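Side-chain contacts in quinoline 2-oxidoreductase medium subunit (Pseudomonas putida, PDB 1T3Q), which carries FAD and, as the flavoprotein subunit of a molybdenum hydroxylase, probably passes on electrons from quinoline oxidation: residues P84-A87 with I92-K95; L97-H102 with E179-A184; A191-A196 with K269-R274. One frame throughout, in Å; residues are numbered along the deposited sequence.

Contact 1 of 3, residues P84-A87 with I92-K95; sequences PTVA and ILPK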
ATOM      1  N   PRO C  84      16.824  30.080  41.612  1.00 33.74           N
ATOM      2  CA  PRO C  84      17.657  30.432  42.768  1.00 34.69           C
ATOM      3  C   PRO C  84      16.985  31.399  43.739  1.00 34.39           C
ATOM      4  O   PRO C  84      17.015  31.196  44.952  1.00 35.30           O
ATOM      5  CB  PRO C  84      18.899  31.053  42.127  1.00 34.75           C
ATOM      6  CG  PRO C  84      18.968  30.383  40.798  1.00 35.96           C
ATOM      7  CD  PRO C  84      17.528  30.397  40.358  1.00 34.89           C
ATOM      8  N   THR C  85      16.388  32.458  43.201  1.00 33.54           N
ATOM      9  CA  THR C  85      15.719  33.450  44.029  1.00 33.32           C
ATOM     10  C   THR C  85      14.619  32.803  44.859  1.00 32.38           C
ATOM     11  O   THR C  85      14.568  32.975  46.074  1.00 32.08           O
ATOM     12  CB  THR C  85      15.107  34.570  43.173  1.00 33.57           C
ATOM     13  OG1 THR C  85      16.135  35.182  42.390  1.00 34.68           O
ATOM     14  CG2 THR C  85      14.464  35.626  44.056  1.00 33.75           C
ATOM     15  N   VAL C  86      13.738  32.059  44.200  1.00 30.73           N
ATOM     16  CA  VAL C  86      12.654  31.389  44.900  1.00 29.08           C
ATOM     17  C   VAL C  86      13.220  30.457  45.961  1.00 30.81           C
ATOM     18  O   VAL C  86      12.758  30.439  47.101  1.00 31.20           O
ATOM     19  CB  VAL C  86      11.792  30.554  43.931  1.00 27.84           C
ATOM     20  CG1 VAL C  86      10.801  29.714  44.718  1.00 25.61           C
ATOM     21  CG2 VAL C  86      11.064  31.472  42.962  1.00 24.63           C
ATOM     22  N   ALA C  87      14.231  29.689  45.574  1.00 31.39           N
ATOM     23  CA  ALA C  87      14.859  28.736  46.477  1.00 33.57           C
ATOM     24  C   ALA C  87      15.372  29.371  47.768  1.00 34.43           C
ATOM     25  O   ALA C  87      15.245  28.785  48.843  1.00 35.52           O
ATOM     26  CB  ALA C  87      16.002  28.018  45.760  1.00 32.68           C
ATOM     27  N   ILE C  92      10.026  26.476  50.779  1.00 28.04           N
ATOM     28  CA  ILE C  92       8.912  25.543  50.874  1.00 25.64           C
ATOM     29  C   ILE C  92       8.215  25.400  49.522  1.00 26.30           C
ATOM     30  O   ILE C  92       7.638  24.358  49.221  1.00 25.40           O
ATOM     31  CB  ILE C  92       7.874  25.993  51.937  1.00 27.40           C
ATOM     32  CG1 ILE C  92       6.779  24.932  52.078  1.00 24.42           C
ATOM     33  CG2 ILE C  92       7.262  27.339  51.544  1.00 25.35           C
ATOM     34  CD1 ILE C  92       7.280  23.581  52.586  1.00 24.90           C
ATOM     35  N   LEU C  93       8.280  26.444  48.701  1.00 26.57           N
ATOM     36  CA  LEU C  93       7.635  26.419  47.389  1.00 27.47           C
ATOM     37  C   LEU C  93       8.161  25.281  46.511  1.00 27.31           C
ATOM     38  O   LEU C  93       7.389  24.463  46.017  1.00 26.82           O
ATOM     39  CB  LEU C  93       7.826  27.761  46.671  1.00 28.43           C
ATOM     40  CG  LEU C  93       6.619  28.323  45.910  1.00 30.96           C
ATOM     41  CD1 LEU C  93       7.070  29.504  45.066  1.00 30.63           C
ATOM     42  CD2 LEU C  93       5.992  27.265  45.031  1.00 28.00           C
ATOM     43  N   PRO C  94       9.486  25.213  46.301  1.00 27.52           N
ATOM     44  CA  PRO C  94       9.971  24.113  45.462  1.00 27.46           C
ATOM     45  C   PRO C  94       9.732  22.725  46.064  1.00 27.15           C
ATOM     46  O   PRO C  94       9.593  21.747  45.332  1.00 26.33           O
ATOM     47  CB  PRO C  94      11.456  24.446  45.266  1.00 27.65           C
ATOM     48  CG  PRO C  94      11.794  25.300  46.440  1.00 29.17           C
ATOM     49  CD  PRO C  94      10.569  26.163  46.605  1.00 28.79           C
ATOM     50  N   LYS C  95       9.672  22.629  47.388  1.00 26.05           N
ATOM     51  CA  LYS C  95       9.438  21.327  48.005  1.00 26.68           C
ATOM     52  C   LYS C  95       8.000  20.866  47.767  1.00 25.70           C
ATOM     53  O   LYS C  95       7.724  19.667  47.660  1.00 24.85           O
ATOM     54  CB  LYS C  95       9.757  21.374  49.502  1.00 28.33           C
ATOM     55  CG  LYS C  95      11.234  21.630  49.776  1.00 33.02           C
ATOM     56  CD  LYS C  95      11.658  21.198  51.169  1.00 35.40           C
ATOM     57  CE  LYS C  95      10.981  22.012  52.248  1.00 37.47           C
ATOM     58  NZ  LYS C  95      11.524  21.650  53.587  1.00 40.57           N
TER

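Contact 2 of 3, residues L97-H102 with E179-A184; sequences LAHVAH and EFDEYA. With FAD (flavin-adenine dinucleotide), chain R.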
ATOM      1  N   LEU C  97       6.180  21.871  45.077  1.00 24.67           N
ATOM      2  CA  LEU C  97       6.086  21.644  43.639  1.00 24.82           C
ATOM      3  C   LEU C  97       6.563  20.263  43.201  1.00 26.27           C
ATOM      4  O   LEU C  97       6.219  19.804  42.112  1.00 25.09           O
ATOM      5  CB  LEU C  97       6.860  22.732  42.895  1.00 26.02           C
ATOM      6  CG  LEU C  97       6.188  24.110  42.932  1.00 25.94           C
ATOM      7  CD1 LEU C  97       7.170  25.187  42.510  1.00 24.78           C
ATOM      8  CD2 LEU C  97       4.969  24.101  42.024  1.00 25.80           C
ATOM      9  N   ALA C  98       7.351  19.599  44.041  1.00 25.99           N
ATOM     10  CA  ALA C  98       7.837  18.265  43.714  1.00 27.19           C
ATOM     11  C   ALA C  98       6.663  17.285  43.644  1.00 26.91           C
ATOM     12  O   ALA C  98       6.739  16.250  42.980  1.00 27.86           O
ATOM     13  CB  ALA C  98       8.841  17.800  44.765  1.00 27.31           C
ATOM     14  N   HIS C  99       5.579  17.628  44.330  1.00 25.74           N
ATOM     15  CA  HIS C  99       4.376  16.799  44.374  1.00 25.73           C
ATOM     16  C   HIS C  99       3.413  17.096  43.227  1.00 25.42           C
ATOM     17  O   HIS C  99       2.493  16.320  42.967  1.00 26.63           O
ATOM     18  CB  HIS C  99       3.645  17.012  45.706  1.00 25.54           C
ATOM     19  CG  HIS C  99       4.397  16.510  46.899  1.00 26.56           C
ATOM     20  ND1 HIS C  99       4.401  15.181  47.268  1.00 27.20           N
ATOM     21  CD2 HIS C  99       5.189  17.151  47.790  1.00 26.52           C
ATOM     22  CE1 HIS C  99       5.164  15.026  48.336  1.00 26.90           C
ATOM     23  NE2 HIS C  99       5.654  16.205  48.672  1.00 28.04           N
ATOM     24  N   VAL C 100       3.620  18.215  42.542  1.00 25.65           N
ATOM     25  CA  VAL C 100       2.735  18.594  41.447  1.00 25.76           C
ATOM     26  C   VAL C 100       3.009  17.871  40.128  1.00 26.04           C
ATOM     27  O   VAL C 100       4.055  18.062  39.501  1.00 25.04           O
ATOM     28  CB  VAL C 100       2.786  20.123  41.209  1.00 25.81           C
ATOM     29  CG1 VAL C 100       1.954  20.497  39.990  1.00 25.94           C
ATOM     30  CG2 VAL C 100       2.265  20.850  42.444  1.00 24.74           C
ATOM     31  N   ALA C 101       2.048  17.044  39.721  1.00 27.16           N
ATOM     32  CA  ALA C 101       2.122  16.285  38.476  1.00 28.23           C
ATOM     33  C   ALA C 101       3.489  15.650  38.230  1.00 29.24           C
ATOM     34  O   ALA C 101       4.120  15.103  39.140  1.00 29.06           O
ATOM     35  CB  ALA C 101       1.755  17.192  37.304  1.00 27.01           C
ATOM     36  N   HIS C 102       3.929  15.714  36.981  1.00 27.84           N
ATOM     37  CA  HIS C 102       5.216  15.162  36.607  1.00 28.04           C
ATOM     38  C   HIS C 102       6.001  16.191  35.817  1.00 27.06           C
ATOM     39  O   HIS C 102       5.494  17.268  35.498  1.00 23.90           O
ATOM     40  CB  HIS C 102       5.038  13.883  35.782  1.00 30.89           C
ATOM     41  CG  HIS C 102       4.320  12.794  36.513  1.00 31.41           C
ATOM     42  ND1 HIS C 102       2.954  12.796  36.697  1.00 32.99           N
ATOM     43  CD2 HIS C 102       4.785  11.694  37.152  1.00 32.66           C
ATOM     44  CE1 HIS C 102       2.608  11.745  37.419  1.00 33.35           C
ATOM     45  NE2 HIS C 102       3.700  11.060  37.709  1.00 32.42           N
ATOM     46  N   GLU C 179       6.978  22.801  56.438  1.00 25.98           N
ATOM     47  CA  GLU C 179       7.157  21.448  55.933  1.00 26.57           C
ATOM     48  C   GLU C 179       5.802  21.086  55.343  1.00 26.12           C
ATOM     49  O   GLU C 179       4.762  21.508  55.856  1.00 24.87           O
ATOM     50  CB  GLU C 179       7.553  20.471  57.046  1.00 27.98           C
ATOM     51  CG  GLU C 179       8.954  20.712  57.601  1.00 30.05           C
ATOM     52  CD  GLU C 179      10.059  20.519  56.566  1.00 32.22           C
ATOM     53  OE1 GLU C 179      11.227  20.838  56.877  1.00 32.91           O
ATOM     54  OE2 GLU C 179       9.772  20.047  55.447  1.00 32.56           O
ATOM     55  N   PHE C 180       5.815  20.317  54.262  1.00 25.36           N
ATOM     56  CA  PHE C 180       4.588  19.936  53.578  1.00 26.27           C
ATOM     57  C   PHE C 180       4.589  18.458  53.221  1.00 27.19           C
ATOM     58  O   PHE C 180       5.644  17.849  53.044  1.00 26.87           O
ATOM     59  CB  PHE C 180       4.451  20.769  52.296  1.00 25.28           C
ATOM     60  CG  PHE C 180       3.352  20.312  51.374  1.00 23.45           C
ATOM     61  CD1 PHE C 180       2.068  20.839  51.480  1.00 24.16           C
ATOM     62  CD2 PHE C 180       3.605  19.360  50.389  1.00 24.85           C
ATOM     63  CE1 PHE C 180       1.049  20.427  50.617  1.00 23.25           C
ATOM     64  CE2 PHE C 180       2.595  18.939  49.518  1.00 23.69           C
ATOM     65  CZ  PHE C 180       1.314  19.475  49.631  1.00 22.83           C
ATOM     66  N   ASP C 181       3.396  17.888  53.111  1.00 27.38           N
ATOM     67  CA  ASP C 181       3.253  16.492  52.741  1.00 28.88           C
ATOM     68  C   ASP C 181       1.818  16.261  52.298  1.00 27.41           C
ATOM     69  O   ASP C 181       0.946  17.088  52.546  1.00 26.90           O
ATOM     70  CB  ASP C 181       3.594  15.583  53.919  1.00 32.16           C
ATOM     71  CG  ASP C 181       3.945  14.174  53.483  1.00 34.97           C
ATOM     72  OD1 ASP C 181       4.189  13.333  54.369  1.00 38.70           O
ATOM     73  OD2 ASP C 181       3.984  13.908  52.259  1.00 34.36           O
ATOM     74  N   GLU C 182       1.574  15.141  51.632  1.00 26.84           N
ATOM     75  CA  GLU C 182       0.236  14.830  51.158  1.00 25.51           C
ATOM     76  C   GLU C 182       0.107  13.333  50.925  1.00 26.81           C
ATOM     77  O   GLU C 182       1.097  12.607  50.949  1.00 25.86           O
ATOM     78  CB  GLU C 182      -0.043  15.577  49.850  1.00 24.12           C
ATOM     79  CG  GLU C 182       0.708  15.026  48.636  1.00 23.51           C
ATOM     80  CD  GLU C 182       0.497  15.863  47.388  1.00 23.98           C
ATOM     81  OE1 GLU C 182       0.638  15.325  46.267  1.00 23.52           O
ATOM     82  OE2 GLU C 182       0.200  17.067  47.527  1.00 25.06           O
ATOM     83  N   TYR C 183      -1.122  12.880  50.711  1.00 26.93           N
ATOM     84  CA  TYR C 183      -1.385  11.474  50.450  1.00 29.27           C
ATOM     85  C   TYR C 183      -1.975  11.359  49.051  1.00 30.44           C
ATOM     86  O   TYR C 183      -3.042  11.906  48.776  1.00 31.06           O
ATOM     87  CB  TYR C 183      -2.389  10.916  51.457  1.00 28.90           C
ATOM     88  CG  TYR C 183      -2.623   9.425  51.335  1.00 30.10           C
ATOM     89  CD1 TYR C 183      -1.807   8.516  52.007  1.00 32.11           C
ATOM     90  CD2 TYR C 183      -3.670   8.921  50.559  1.00 32.74           C
ATOM     91  CE1 TYR C 183      -2.030   7.140  51.921  1.00 33.39           C
ATOM     92  CE2 TYR C 183      -3.902   7.545  50.465  1.00 33.40           C
ATOM     93  CZ  TYR C 183      -3.080   6.662  51.151  1.00 34.24           C
ATOM     94  OH  TYR C 183      -3.315   5.304  51.091  1.00 36.00           O
ATOM     95  N   ALA C 184      -1.269  10.658  48.172  1.00 32.70           N
ATOM     96  CA  ALA C 184      -1.715  10.440  46.798  1.00 33.88           C
ATOM     97  C   ALA C 184      -1.429   8.979  46.463  1.00 34.39           C
ATOM     98  O   ALA C 184      -0.437   8.422  46.933  1.00 34.28           O
ATOM     99  CB  ALA C 184      -0.958  11.362  45.846  1.00 32.87           C
TER
HETATM  100  PA  FAD R4931      -4.028  26.826  31.704  1.00 19.71           P
HETATM  101  O1A FAD R4931      -4.484  25.413  31.618  1.00 10.91           O
HETATM  102  O2A FAD R4931      -3.731  27.486  30.577  1.00 11.56           O
HETATM  103  O5B FAD R4931      -5.329  27.425  32.209  1.00 17.91           O
HETATM  104  C5B FAD R4931      -5.810  27.385  33.592  1.00 17.76           C
HETATM  105  C4B FAD R4931      -7.131  28.257  33.707  1.00 20.35           C
HETATM  106  O4B FAD R4931      -6.706  29.568  34.253  1.00 18.85           O
HETATM  107  C3B FAD R4931      -7.959  28.610  32.424  1.00 21.36           C
HETATM  108  O3B FAD R4931      -9.322  28.731  32.702  1.00 22.75           O
HETATM  109  C2B FAD R4931      -7.284  29.937  31.960  1.00 21.11           C
HETATM  110  O2B FAD R4931      -8.156  30.750  31.216  1.00 19.13           O
HETATM  111  C1B FAD R4931      -7.007  30.616  33.269  1.00 19.77           C
HETATM  112  N9A FAD R4931      -5.801  31.442  33.299  1.00 17.70           N
HETATM  113  C8A FAD R4931      -4.502  31.033  33.075  1.00 19.85           C
HETATM  114  N7A FAD R4931      -3.600  31.961  33.390  1.00 16.63           N
HETATM  115  C5A FAD R4931      -4.342  33.035  33.823  1.00 18.37           C
HETATM  116  C6A FAD R4931      -3.954  34.384  34.344  1.00 18.29           C
HETATM  117  N6A FAD R4931      -2.720  34.812  34.439  1.00 14.40           N
HETATM  118  N1A FAD R4931      -5.020  35.200  34.704  1.00 17.44           N
HETATM  119  C2A FAD R4931      -6.334  34.794  34.613  1.00 20.01           C
HETATM  120  N3A FAD R4931      -6.779  33.592  34.146  1.00 16.92           N
HETATM  121  C4A FAD R4931      -5.751  32.763  33.709  1.00 18.05           C
HETATM  122  N1  FAD R4931      -1.943  20.496  39.335  1.00 21.55           N
HETATM  123  C2  FAD R4931      -1.687  20.390  40.642  1.00 23.82           C
HETATM  124  O2  FAD R4931      -1.950  21.273  41.419  1.00 24.08           O
HETATM  125  N3  FAD R4931      -1.270  19.145  41.224  1.00 20.66           N
HETATM  126  C4  FAD R4931      -1.195  17.972  40.476  1.00 21.85           C
HETATM  127  O4  FAD R4931      -0.875  16.943  41.027  1.00 22.73           O
HETATM  128  C4X FAD R4931      -1.551  18.056  39.056  1.00 21.07           C
HETATM  129  N5  FAD R4931      -1.503  16.939  38.259  1.00 19.84           N
HETATM  130  C5X FAD R4931      -1.745  17.089  36.906  1.00 19.80           C
HETATM  131  C6  FAD R4931      -1.696  15.912  36.090  1.00 19.80           C
HETATM  132  C7  FAD R4931      -1.922  15.969  34.715  1.00 18.76           C
HETATM  133  C7M FAD R4931      -1.891  14.691  33.906  1.00 19.91           C
HETATM  134  C8  FAD R4931      -2.194  17.274  34.065  1.00 18.80           C
HETATM  135  C8M FAD R4931      -2.443  17.410  32.582  1.00 17.89           C
HETATM  136  C9  FAD R4931      -2.223  18.454  34.857  1.00 17.91           C
HETATM  137  C9A FAD R4931      -2.016  18.374  36.271  1.00 19.03           C
HETATM  138  N10 FAD R4931      -2.054  19.533  37.166  1.00 18.70           N
HETATM  139  C10 FAD R4931      -1.872  19.398  38.509  1.00 21.51           C
HETATM  140  C1' FAD R4931      -2.485  20.839  36.600  1.00 18.72           C
HETATM  141  C2' FAD R4931      -1.302  21.819  36.353  1.00 18.90           C
HETATM  142  O2' FAD R4931      -0.834  22.327  37.606  1.00 21.15           O
HETATM  143  C3' FAD R4931      -1.858  22.927  35.454  1.00 19.23           C
HETATM  144  O3' FAD R4931      -0.740  23.433  34.711  1.00 20.96           O
HETATM  145  C4' FAD R4931      -2.518  24.091  36.242  1.00 19.76           C
HETATM  146  O4' FAD R4931      -3.610  23.624  37.040  1.00 19.98           O
HETATM  147  C5' FAD R4931      -3.030  25.067  35.221  1.00 17.81           C
HETATM  148  O5' FAD R4931      -1.889  26.036  34.806  1.00 18.36           O
HETATM  149  P   FAD R4931      -1.684  26.335  33.346  1.00 19.94           P
HETATM  150  O1P FAD R4931      -0.539  27.354  33.305  1.00 19.02           O
HETATM  151  O2P FAD R4931      -1.546  25.198  32.561  1.00 19.37           O
HETATM  152  O3P FAD R4931      -2.894  27.024  32.866  1.00 17.50           O
HETATM  153  O   HOH W   1       2.915  13.321  45.914  1.00 31.83           O
HETATM  154  O   HOH W   2       7.124  17.129  50.989  1.00 36.89           O

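Contact 3 of 3, residues A191-A196 with K269-R274; sequences ALVMAA and KAITQR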
ATOM      1  N   ALA C 191      -3.687  14.601  45.228  1.00 35.75           N
ATOM      2  CA  ALA C 191      -3.762  14.205  46.626  1.00 34.34           C
ATOM      3  C   ALA C 191      -5.170  14.073  47.180  1.00 32.54           C
ATOM      4  O   ALA C 191      -6.059  14.844  46.836  1.00 32.69           O
ATOM      5  CB  ALA C 191      -2.974  15.195  47.476  1.00 33.75           C
ATOM      6  N   LEU C 192      -5.368  13.080  48.038  1.00 32.46           N
ATOM      7  CA  LEU C 192      -6.661  12.900  48.676  1.00 32.77           C
ATOM      8  C   LEU C 192      -6.686  13.936  49.795  1.00 32.59           C
ATOM      9  O   LEU C 192      -7.731  14.499  50.114  1.00 32.12           O
ATOM     10  CB  LEU C 192      -6.794  11.493  49.261  1.00 33.67           C
ATOM     11  CG  LEU C 192      -6.941  10.336  48.266  1.00 35.26           C
ATOM     12  CD1 LEU C 192      -7.128   9.034  49.026  1.00 34.41           C
ATOM     13  CD2 LEU C 192      -8.133  10.591  47.355  1.00 35.07           C
ATOM     14  N   VAL C 193      -5.511  14.183  50.376  1.00 30.36           N
ATOM     15  CA  VAL C 193      -5.353  15.153  51.456  1.00 27.97           C
ATOM     16  C   VAL C 193      -3.922  15.683  51.503  1.00 27.76           C
ATOM     17  O   VAL C 193      -2.966  14.944  51.260  1.00 26.91           O
ATOM     18  CB  VAL C 193      -5.669  14.532  52.845  1.00 29.53           C
ATOM     19  CG1 VAL C 193      -7.107  14.036  52.891  1.00 29.62           C
ATOM     20  CG2 VAL C 193      -4.704  13.382  53.139  1.00 28.49           C
ATOM     21  N   MET C 194      -3.778  16.970  51.795  1.00 25.77           N
ATOM     22  CA  MET C 194      -2.457  17.570  51.917  1.00 24.25           C
ATOM     23  C   MET C 194      -2.448  18.414  53.181  1.00 23.29           C
ATOM     24  O   MET C 194      -3.501  18.829  53.662  1.00 22.31           O
ATOM     25  CB  MET C 194      -2.107  18.420  50.692  1.00 24.56           C
ATOM     26  CG  MET C 194      -3.066  19.558  50.375  1.00 23.86           C
ATOM     27  SD  MET C 194      -2.462  20.505  48.956  1.00 25.91           S
ATOM     28  CE  MET C 194      -2.961  19.473  47.607  1.00 24.47           C
ATOM     29  N   ALA C 195      -1.265  18.638  53.739  1.00 22.32           N
ATOM     30  CA  ALA C 195      -1.148  19.424  54.955  1.00 23.96           C
ATOM     31  C   ALA C 195       0.191  20.140  55.016  1.00 24.05           C
ATOM     32  O   ALA C 195       1.198  19.665  54.484  1.00 22.41           O
ATOM     33  CB  ALA C 195      -1.320  18.529  56.181  1.00 23.88           C
ATOM     34  N   ALA C 196       0.187  21.295  55.665  1.00 23.46           N
ATOM     35  CA  ALA C 196       1.388  22.094  55.817  1.00 23.82           C
ATOM     36  C   ALA C 196       1.471  22.501  57.275  1.00 23.41           C
ATOM     37  O   ALA C 196       0.449  22.720  57.930  1.00 23.13           O
ATOM     38  CB  ALA C 196       1.322  23.329  54.923  1.00 23.63           C
ATOM     39  N   LYS C 269      -5.704  13.129  59.258  1.00 26.36           N
ATOM     40  CA  LYS C 269      -5.162  13.114  60.609  1.00 27.75           C
ATOM     41  C   LYS C 269      -3.747  12.528  60.616  1.00 28.03           C
ATOM     42  O   LYS C 269      -2.846  13.059  61.272  1.00 26.68           O
ATOM     43  CB  LYS C 269      -6.097  12.303  61.516  1.00 29.64           C
ATOM     44  CG  LYS C 269      -5.827  12.413  63.010  1.00 34.41           C
ATOM     45  CD  LYS C 269      -4.743  11.449  63.458  1.00 37.93           C
ATOM     46  CE  LYS C 269      -4.602  11.443  64.973  1.00 39.86           C
ATOM     47  NZ  LYS C 269      -3.590  10.445  65.420  1.00 41.54           N
ATOM     48  N   ALA C 270      -3.550  11.446  59.868  1.00 27.26           N
ATOM     49  CA  ALA C 270      -2.243  10.792  59.796  1.00 26.81           C
ATOM     50  C   ALA C 270      -1.202  11.691  59.140  1.00 26.20           C
ATOM     51  O   ALA C 270      -0.068  11.783  59.603  1.00 25.89           O
ATOM     52  CB  ALA C 270      -2.356   9.478  59.023  1.00 25.03           C
ATOM     53  N   ILE C 271      -1.592  12.351  58.057  1.00 27.29           N
ATOM     54  CA  ILE C 271      -0.685  13.235  57.338  1.00 27.05           C
ATOM     55  C   ILE C 271      -0.347  14.488  58.148  1.00 27.21           C
ATOM     56  O   ILE C 271       0.801  14.943  58.163  1.00 26.53           O
ATOM     57  CB  ILE C 271      -1.298  13.651  55.988  1.00 28.26           C
ATOM     58  CG1 ILE C 271      -1.565  12.402  55.141  1.00 29.47           C
ATOM     59  CG2 ILE C 271      -0.371  14.614  55.261  1.00 29.39           C
ATOM     60  CD1 ILE C 271      -0.327  11.562  54.866  1.00 31.06           C
ATOM     61  N   THR C 272      -1.349  15.042  58.821  1.00 26.04           N
ATOM     62  CA  THR C 272      -1.150  16.243  59.625  1.00 25.86           C
ATOM     63  C   THR C 272      -0.181  15.971  60.768  1.00 26.49           C
ATOM     64  O   THR C 272       0.722  16.765  61.033  1.00 24.58           O
ATOM     65  CB  THR C 272      -2.488  16.753  60.192  1.00 25.12           C
ATOM     66  OG1 THR C 272      -3.313  17.204  59.111  1.00 22.39           O
ATOM     67  CG2 THR C 272      -2.263  17.902  61.168  1.00 24.27           C
ATOM     68  N   GLN C 273      -0.366  14.840  61.440  1.00 25.85           N
ATOM     69  CA  GLN C 273       0.511  14.465  62.537  1.00 26.22           C
ATOM     70  C   GLN C 273       1.937  14.326  62.018  1.00 25.97           C
ATOM     71  O   GLN C 273       2.891  14.790  62.645  1.00 26.38           O
ATOM     72  CB  GLN C 273       0.043  13.142  63.146  1.00 26.13           C
ATOM     73  CG  GLN C 273       1.036  12.510  64.093  1.00 29.80           C
ATOM     74  CD  GLN C 273       0.489  11.268  64.771  1.00 31.89           C
ATOM     75  OE1 GLN C 273       1.236  10.503  65.374  1.00 34.88           O
ATOM     76  NE2 GLN C 273      -0.823  11.070  64.683  1.00 32.25           N
ATOM     77  N   ARG C 274       2.072  13.697  60.857  1.00 25.94           N
ATOM     78  CA  ARG C 274       3.375  13.485  60.245  1.00 25.77           C
ATOM     79  C   ARG C 274       4.093  14.791  59.909  1.00 24.91           C
ATOM     80  O   ARG C 274       5.278  14.949  60.209  1.00 23.34           O
ATOM     81  CB  ARG C 274       3.224  12.652  58.970  1.00 28.91           C
ATOM     82  CG  ARG C 274       4.544  12.332  58.291  1.00 33.47           C
ATOM     83  CD  ARG C 274       4.330  11.882  56.856  1.00 36.37           C
ATOM     84  NE  ARG C 274       3.524  10.670  56.757  1.00 37.43           N
ATOM     85  CZ  ARG C 274       3.067  10.173  55.610  1.00 38.50           C
ATOM     86  NH1 ARG C 274       2.345   9.059  55.609  1.00 38.93           N
ATOM     87  NH2 ARG C 274       3.323  10.793  54.467  1.00 36.84           N
TER

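Contact 1 of 3, residues P84-A87 with I92-K95
Val86 CG1 is the one atom of residues 84-87 through which the side-chain packing with residues 92-95 is made. Val86 CG1 lies 3.8 Å from Leu93 CD1. Pro94 CD is 4.0 Å from the same Val86 CG1, so a single methyl meets a leucine branch and the CD of a proline ring at once. The first torsion of Val86 explains the choice of methyl: with CG1 anti to the backbone N (chi1 172°), that branch is carried toward the second helix. Leu93 runs at a slant to the valine, whereas the Pro94 ring passes alongside it in the reverse sense. All of this is van der Waals packing, and the CA atoms of Val86 and Leu93 remain 7.5 Å apart.

In the second shell, Val86 also touches Ile62 of strand 62-65, and Val86 N is hydrogen-bonded to Asp83 OD1, just ahead of helix 84-89. Leu93 reaches Met124 and Leu127 of helix 123-130, while its side chain stays about 11 Å from the flavin nucleotide. The contact thus packs two consecutive short helices, 84-89 and 92-97, against each other in the FAD-binding domain of the molybdopterin dehydrogenase family.

Contact 2 of 3, residues L97-H102 with E179-A184
His99 overlaps two side chains of strand 177-183, Phe180 and Glu182. Its ring and that of Phe180 form an offset edge-to-face pair: the phenyl edge is turned toward the imidazole face, the centroids are 5.4 Å apart and the planes meet at 63°. The nearest atoms are His99 CD2 and Phe180 CE2, at 3.6 Å. Glu182 runs past the CB and ND1 side of the histidine, its OE1 3.5 Å from His99 CB, and the carboxylate and imidazole planes are 43° apart. Glu182 CG sits between its own backbone N and carbonyl carbon (chi1 73°), and the chain is extended beyond it, which carries the carboxylate along the histidine.

Water completes the join. One water lies 2.7 Å from His99 ND1 and donates to Glu182 OE1; a second lies 2.9 Å from His99 NE2 and donates to Phe180 O. Both are in the imidazole plane, so the two ring nitrogens are tied to the strand and the rotation of the ring is probably fixed. Asp181 directs its OD1 to Arg274 in a salt bridge, while OD2 accepts Glu182 N from above the carboxylate plane. Glu182 OE2 comes close to Glu123 OE1, an approach of two carboxylates that a shared proton would probably ease.

Beyond His99 the backbone reaches the flavin. Ala101 N makes a weak, nearly straight hydrogen bond to FAD O4 (3.2 Å), Ala101 CB lies 3.4 Å from FAD N5, and Val100 CG1 packs against the pyrimidine part of the isoalloxazine. The contact thus sits beside the flavin-ring pocket, joining the loop that lines it, in the FAD-binding domain, to the first strand of the C-terminal domain's antiparallel sheet.

Contact 3 of 3, residues A191-A196 with K269-R274
Helix 261-284 packs on the antiparallel sheet of the C-terminal domain, the CO dehydrogenase flavoprotein family domain, and here it meets strand 193-202. The axes of strand 193-196 and helix 269-274 run in nearly the same direction, 23° apart, and approach to 7.7 Å. The backbones come nearest at Ala195 and Thr272, whose CA atoms are 5.7 Å apart, where the strand offers only a methyl.

Ile271 supplies two branches to the strand. Ile271 CG1 meets Val193 CG2 at 3.8 Å, the side chains meeting at an angle, and Ile271 CG2 lies 4.1 Å from Ala195 CB. The chi1 of -60° sends CG1 anti to the carbonyl carbon and CG2 anti to the backbone N, so that the fork reaches both residues. Ala195 CB is also 3.8 Å from Thr272 OG1.

That hydroxyl is hydrogen-bonded to Ala268 O, one turn back in the same helix. Around this patch, Val193 also touches Leu267 and Ala268, and Ala195 touches Val275, extending the apolar seam along the helix. Because the polar atom of Thr272 is engaged within its own helix, it can sit against a methyl group in a buried interface, and the chemistry across the contact is that of close apolar packing.

In the fold
Contacts 1 and 3 are buried and largely apolar, whereas contact 2, only partly buried, combines an aromatic pair, a carboxylate and bridging waters. Contact 1 lies within the FAD-binding domain and contact 3 within the C-terminal domain; contact 2 spans the two, and among the three it alone touches the flavin. Its strand, 177-183, is the neighbour of strand 193-202 of contact 3 in the same sheet, and Asp181 OD1 to Arg274 NH2, a 2.7 Å salt bridge, ties that strand to the covering helix. Toward contact 1 the link is again ionic, Lys95 NZ to Glu179 OE2, beside packing of Ile92 on the strand. Contacts 1 and 3 do not touch.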